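Local coordinates for Phosphoglucomutase/phosphomannomutase family protein (Burkholderia thailandensis, PDB 3UW2) that probably catalyses the intramolecular transfer of a phosphate group on a phosphohexose, as other phosphohexose mutases do, and binds a metal ion, zinc in this crystal, at residues V433-G438 and D468-A473; F455-D460 and A464-D469. All blocks are in the same frame, centred on the assembly; numbering follows the deposited sequence.

Contact 1. Residues V433-G438 and D468-A473; sequences VEYPDG and DDFRRA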
loop_
_atom_site.group_PDB
_atom_site.type_symbol
_atom_site.label_atom_id
_atom_site.label_comp_id
_atom_site.label_asym_id
_atom_site.label_seq_id
_atom_site.Cartn_x
_atom_site.Cartn_y
_atom_site.Cartn_z
ATOM N N VAL A 433 -9.498 -7.009 -20.644
ATOM C CA VAL A 433 -10.307 -6.842 -21.786
ATOM C C VAL A 433 -11.305 -5.675 -21.629
ATOM O O VAL A 433 -12.136 -5.666 -20.716
ATOM C CB VAL A 433 -11.039 -8.170 -22.127
ATOM C CG1 VAL A 433 -11.868 -8.016 -23.397
ATOM C CG2 VAL A 433 -9.999 -9.296 -22.288
ATOM N N GLU A 434 -11.242 -4.724 -22.547
ATOM C CA GLU A 434 -12.034 -3.516 -22.426
ATOM C C GLU A 434 -13.193 -3.539 -23.413
ATOM O O GLU A 434 -12.992 -3.693 -24.630
ATOM C CB GLU A 434 -11.157 -2.314 -22.703
ATOM C CG GLU A 434 -9.872 -2.350 -21.920
ATOM C CD GLU A 434 -9.819 -1.260 -20.893
ATOM O OE1 GLU A 434 -10.917 -0.822 -20.450
ATOM O OE2 GLU A 434 -8.690 -0.834 -20.526
ATOM N N TYR A 435 -14.411 -3.376 -22.891
ATOM C CA TYR A 435 -15.612 -3.347 -23.745
ATOM C C TYR A 435 -16.185 -1.951 -23.738
ATOM O O TYR A 435 -15.827 -1.145 -22.885
ATOM C CB TYR A 435 -16.667 -4.293 -23.210
ATOM C CG TYR A 435 -16.274 -5.768 -23.123
ATOM C CD1 TYR A 435 -16.779 -6.687 -24.034
ATOM C CD2 TYR A 435 -15.436 -6.253 -22.099
ATOM C CE1 TYR A 435 -16.467 -8.044 -23.931
ATOM C CE2 TYR A 435 -15.105 -7.614 -22.012
ATOM C CZ TYR A 435 -15.627 -8.499 -22.932
ATOM O OH TYR A 435 -15.318 -9.855 -22.863
ATOM N N PRO A 436 -17.125 -1.667 -24.659
ATOM C CA PRO A 436 -17.721 -0.326 -24.640
ATOM C C PRO A 436 -18.453 -0.023 -23.294
ATOM O O PRO A 436 -18.605 1.149 -22.920
ATOM C CB PRO A 436 -18.697 -0.366 -25.828
ATOM C CG PRO A 436 -18.191 -1.503 -26.703
ATOM C CD PRO A 436 -17.699 -2.517 -25.723
ATOM N N ASP A 437 -18.858 -1.071 -22.578
ATOM C CA ASP A 437 -19.666 -0.896 -21.384
ATOM C C ASP A 437 -19.095 -1.564 -20.146
ATOM O O ASP A 437 -19.842 -1.861 -19.227
ATOM C CB ASP A 437 -21.079 -1.454 -21.635
ATOM C CG ASP A 437 -21.070 -2.854 -22.223
ATOM O OD1 ASP A 437 -20.009 -3.511 -22.331
ATOM O OD2 ASP A 437 -22.167 -3.316 -22.605
ATOM N N GLY A 438 -17.769 -1.739 -20.087
ATOM C CA GLY A 438 -17.127 -2.340 -18.923
ATOM C C GLY A 438 -15.811 -3.032 -19.248
ATOM O O GLY A 438 -15.250 -2.858 -20.351
ATOM N N ASP A 468 -20.113 -14.086 -19.118
ATOM C CA ASP A 468 -20.466 -15.059 -20.152
ATOM C C ASP A 468 -19.400 -15.154 -21.239
ATOM O O ASP A 468 -19.129 -16.238 -21.770
ATOM C CB ASP A 468 -21.803 -14.707 -20.793
ATOM C CG ASP A 468 -22.957 -14.823 -19.817
ATOM O OD1 ASP A 468 -22.684 -15.120 -18.625
ATOM O OD2 ASP A 468 -24.132 -14.618 -20.236
ATOM N N ASP A 469 -18.795 -14.017 -21.567
ATOM C CA ASP A 469 -17.797 -13.989 -22.605
ATOM C C ASP A 469 -16.506 -14.618 -22.070
ATOM O O ASP A 469 -15.924 -15.509 -22.715
ATOM C CB ASP A 469 -17.565 -12.556 -23.085
ATOM C CG ASP A 469 -17.069 -12.496 -24.509
ATOM O OD1 ASP A 469 -17.801 -12.917 -25.437
ATOM O OD2 ASP A 469 -15.934 -12.035 -24.699
ATOM N N PHE A 470 -16.065 -14.169 -20.891
ATOM C CA PHE A 470 -14.929 -14.817 -20.228
ATOM C C PHE A 470 -15.148 -16.299 -19.981
ATOM O O PHE A 470 -14.225 -17.114 -20.179
ATOM C CB PHE A 470 -14.571 -14.118 -18.929
ATOM C CG PHE A 470 -13.607 -12.998 -19.135
ATOM C CD1 PHE A 470 -14.008 -11.816 -19.791
ATOM C CD2 PHE A 470 -12.283 -13.130 -18.747
ATOM C CE1 PHE A 470 -13.090 -10.771 -19.986
ATOM C CE2 PHE A 470 -11.379 -12.101 -18.966
ATOM C CZ PHE A 470 -11.776 -10.939 -19.609
ATOM N N ARG A 471 -16.344 -16.638 -19.515
ATOM C CA ARG A 471 -16.734 -18.041 -19.272
ATOM C C ARG A 471 -16.359 -18.903 -20.476
ATOM O O ARG A 471 -15.563 -19.841 -20.328
ATOM C CB ARG A 471 -18.223 -18.131 -18.957
ATOM C CG ARG A 471 -18.800 -19.531 -18.857
ATOM C CD ARG A 471 -20.329 -19.523 -18.927
ATOM N NE ARG A 471 -20.946 -18.351 -18.283
ATOM C CZ ARG A 471 -20.854 -18.066 -16.984
ATOM N NH1 ARG A 471 -21.451 -16.990 -16.505
ATOM N NH2 ARG A 471 -20.149 -18.846 -16.162
ATOM N N ARG A 472 -16.895 -18.558 -21.656
ATOM C CA ARG A 472 -16.682 -19.339 -22.887
ATOM C C ARG A 472 -15.195 -19.340 -23.328
ATOM O O ARG A 472 -14.685 -20.332 -23.853
ATOM C CB ARG A 472 -17.593 -18.856 -24.019
ATOM N N ALA A 473 -14.493 -18.244 -23.100
ATOM C CA ALA A 473 -13.060 -18.193 -23.438
ATOM C C ALA A 473 -12.217 -19.143 -22.559
ATOM O O ALA A 473 -11.364 -19.871 -23.080
ATOM C CB ALA A 473 -12.529 -16.749 -23.401
#

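Contact 2. Residues F455-D460 and A464-D469; sequences FEATSD and ARIQDD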
loop_
_atom_site.group_PDB
_atom_site.type_symbol
_atom_site.label_atom_id
_atom_site.label_comp_id
_atom_site.label_asym_id
_atom_site.label_seq_id
_atom_site.Cartn_x
_atom_site.Cartn_y
_atom_site.Cartn_z
ATOM N N PHE A 455 -14.484 -8.062 -12.714
ATOM C CA PHE A 455 -15.400 -7.609 -13.729
ATOM C C PHE A 455 -16.028 -6.303 -13.267
ATOM O O PHE A 455 -16.269 -6.127 -12.074
ATOM C CB PHE A 455 -16.444 -8.708 -14.002
ATOM C CG PHE A 455 -15.854 -9.982 -14.563
ATOM C CD1 PHE A 455 -15.420 -10.047 -15.883
ATOM C CD2 PHE A 455 -15.709 -11.132 -13.764
ATOM C CE1 PHE A 455 -14.841 -11.214 -16.388
ATOM C CE2 PHE A 455 -15.161 -12.309 -14.275
ATOM C CZ PHE A 455 -14.734 -12.351 -15.594
ATOM N N GLU A 456 -16.226 -5.375 -14.205
ATOM C CA GLU A 456 -16.945 -4.129 -13.942
ATOM C C GLU A 456 -17.786 -3.800 -15.175
ATOM O O GLU A 456 -17.340 -4.002 -16.311
ATOM C CB GLU A 456 -15.966 -2.986 -13.719
ATOM C CG GLU A 456 -16.601 -1.682 -13.294
ATOM C CD GLU A 456 -15.699 -0.484 -13.516
ATOM O OE1 GLU A 456 -15.169 -0.322 -14.630
ATOM O OE2 GLU A 456 -15.562 0.336 -12.604
ATOM N N ALA A 457 -18.979 -3.263 -14.962
ATOM C CA ALA A 457 -19.805 -2.850 -16.107
ATOM C C ALA A 457 -20.720 -1.672 -15.777
ATOM O O ALA A 457 -20.881 -1.323 -14.610
ATOM C CB ALA A 457 -20.607 -4.034 -16.605
ATOM N N THR A 458 -21.295 -1.056 -16.813
ATOM C CA THR A 458 -22.201 0.086 -16.671
ATOM C C THR A 458 -23.657 -0.317 -16.412
ATOM O O THR A 458 -24.484 0.547 -16.251
ATOM C CB THR A 458 -22.130 0.980 -17.910
ATOM O OG1 THR A 458 -22.607 0.249 -19.056
ATOM C CG2 THR A 458 -20.700 1.495 -18.129
ATOM N N SER A 459 -23.957 -1.631 -16.385
ATOM C CA SER A 459 -25.266 -2.136 -15.940
ATOM C C SER A 459 -25.146 -3.601 -15.512
ATOM O O SER A 459 -24.126 -4.282 -15.801
ATOM C CB SER A 459 -26.329 -2.003 -17.038
ATOM O OG SER A 459 -25.957 -2.840 -18.117
ATOM N N ASP A 460 -26.186 -4.092 -14.839
ATOM C CA ASP A 460 -26.187 -5.489 -14.384
ATOM C C ASP A 460 -26.078 -6.424 -15.594
ATOM O O ASP A 460 -25.330 -7.394 -15.560
ATOM C CB ASP A 460 -27.449 -5.818 -13.555
ATOM C CG ASP A 460 -27.497 -5.069 -12.204
ATOM O OD1 ASP A 460 -26.437 -4.810 -11.585
ATOM O OD2 ASP A 460 -28.611 -4.730 -11.736
ATOM N N ALA A 464 -23.090 -9.274 -16.724
ATOM C CA ALA A 464 -23.372 -10.671 -16.992
ATOM C C ALA A 464 -22.851 -11.122 -18.362
ATOM O O ALA A 464 -22.262 -12.197 -18.477
ATOM C CB ALA A 464 -24.847 -10.933 -16.857
ATOM N N ARG A 465 -23.033 -10.295 -19.389
ATOM C CA ARG A 465 -22.589 -10.652 -20.732
ATOM C C ARG A 465 -21.060 -10.756 -20.730
ATOM O O ARG A 465 -20.475 -11.651 -21.361
ATOM C CB ARG A 465 -23.137 -9.648 -21.766
ATOM C CG ARG A 465 -22.898 -10.012 -23.218
ATOM C CD ARG A 465 -22.818 -8.793 -24.130
ATOM N NE ARG A 465 -21.561 -8.024 -23.984
ATOM C CZ ARG A 465 -21.424 -6.858 -23.327
ATOM N NH1 ARG A 465 -22.476 -6.320 -22.728
ATOM N NH2 ARG A 465 -20.224 -6.222 -23.239
ATOM N N ILE A 466 -20.402 -9.896 -19.968
ATOM C CA ILE A 466 -18.935 -9.901 -19.961
ATOM C C ILE A 466 -18.362 -11.199 -19.373
ATOM O O ILE A 466 -17.501 -11.869 -19.990
ATOM C CB ILE A 466 -18.361 -8.621 -19.331
ATOM C CG1 ILE A 466 -18.616 -7.475 -20.293
ATOM C CG2 ILE A 466 -16.853 -8.721 -19.070
ATOM C CD1 ILE A 466 -18.235 -6.112 -19.726
ATOM N N GLN A 467 -18.836 -11.545 -18.187
ATOM C CA GLN A 467 -18.575 -12.877 -17.636
ATOM C C GLN A 467 -18.891 -14.038 -18.604
ATOM O O GLN A 467 -18.030 -14.865 -18.877
ATOM C CB GLN A 467 -19.374 -13.039 -16.360
ATOM C CG GLN A 467 -19.017 -11.945 -15.390
ATOM C CD GLN A 467 -19.797 -12.077 -14.127
ATOM O OE1 GLN A 467 -19.246 -12.370 -13.087
ATOM N NE2 GLN A 467 -21.090 -11.885 -14.213
ATOM N N ASP A 468 -20.113 -14.086 -19.118
ATOM C CA ASP A 468 -20.466 -15.059 -20.152
ATOM C C ASP A 468 -19.400 -15.154 -21.239
ATOM O O ASP A 468 -19.129 -16.238 -21.770
ATOM C CB ASP A 468 -21.803 -14.707 -20.793
ATOM C CG ASP A 468 -22.957 -14.823 -19.817
ATOM O OD1 ASP A 468 -22.684 -15.120 -18.625
ATOM O OD2 ASP A 468 -24.132 -14.618 -20.236
ATOM N N ASP A 469 -18.795 -14.017 -21.567
ATOM C CA ASP A 469 -17.797 -13.989 -22.605
ATOM C C ASP A 469 -16.506 -14.618 -22.070
ATOM O O ASP A 469 -15.924 -15.509 -22.715
ATOM C CB ASP A 469 -17.565 -12.556 -23.085
ATOM C CG ASP A 469 -17.069 -12.496 -24.509
ATOM O OD1 ASP A 469 -17.801 -12.917 -25.437
ATOM O OD2 ASP A 469 -15.934 -12.035 -24.699
#

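Contact 1. Residues V433-G438 and D468-A473
V433 and Y435, which point from strand 431-435 to the same side of the antiparallel sheet in the C-terminal domain, meet F470 and D469 on the helix 460-477 packed across that sheet. The short strand and helix segments run at 143° to each other with axes 11.9 Å apart, a gap bridged mainly by the aromatic rings of Y435 and F470. The tight part is apolar. V433 CG2 lies 3.6 Å from F470 CZ, with V433 CB only slightly farther from the same atom, so both rest obliquely against the CZ end of the phenyl ring. F419 and F455 also meet F470, and their rings complete an aromatic core between sheet and helix. A bulky, flat phenylalanine suits this place because it carries apolar surface from the helix down to the strand.

The looser side lies at D469, the one touching residue that is partly exposed. It leaves the helix with CG anti to its backbone N, and its carboxylate crosses the tyrosine at a steep angle, the two planes 83° apart. Tyrosine fits here since its ring is long enough to stay in the apolar layer while the buried Y435 OH touches F470 CE1 at 3.8 Å and reaches the aspartate; R465 and I466 touch it from the preceding helical turn. Beyond Y435 the chain reverses in a type I turn to G438, whose backbone angles call for glycine. Within the helix, R471 NH1 forms a salt bridge with D468 OD1 at 3.1 Å, while R471 NH2 pairs with the terminal carboxylate of F485. Across the contact, the Y435 OH donates to D469 OD2 at 2.9 Å, reaching the oxygen on its anti side and 32° out of the carboxylate plane.

Contact 2. Residues F455-D460 and A464-D469
The aliphatic stem of Q467 lies over one face of the F455 ring, its CG 3.8 Å from the ring centroid and 14° off the ring normal, offset a little toward the rim on the CD2 side, a CH-pi contact. Chi1 of -57° sets Q467 CG beside the backbone N, from where the extended chain passes obliquely across the phenyl; ring and amide planes stand 61° apart. Glutamine suits a partly exposed place, giving methylene groups to the ring; its OE1 still lies near F455 CD2, while NE2 makes a weak hydrogen bond to L463 O.

I466 approaches the same ring obliquely. Its CG2 comes 3.7 Å from F455 CD1 as the two side chains slide past each other in opposite directions, while its CD1 reaches E456 O at 4.1 Å and, a little farther, A457 CB. Small A457 leaves room for that methyl and for L463. E456, between F455 and A457 in the strand, points to the other side of the sheet, where its carboxylate accepts from T309 OG1 and R310 N.

Past the strand, S459 occupies the N-cap and its OG receives A462 N, as befits a short hydroxyl side chain there. D460 O then accepts A464 N at 3.1 Å, an i to i+4 bond of the first helical turn. The last strand followed by a helix folded back over its sheet is consistent with a strand-turn-helix unit of this C-terminal domain.

How the contacts relate
Contacts 1 and 2 lie on one face of the same antiparallel sheet, their centres 7 Å apart, and both use helix 460-477, sharing D468 and D469. The F455 ring joins them: it meets the F470 ring edge-to-face, with F455 CE1 3.5 Å from F470 CG, and the two apolar patches form one core. At the strand ends the turn of contact 1 reaches contact 2 through a salt bridge, D437 OD1 to R465 NH2 at 2.9 Å, and a probable hydrogen bond of the same length from T458 N to D437 O. Both contacts lie away from the zinc site at D264, D266 and D268.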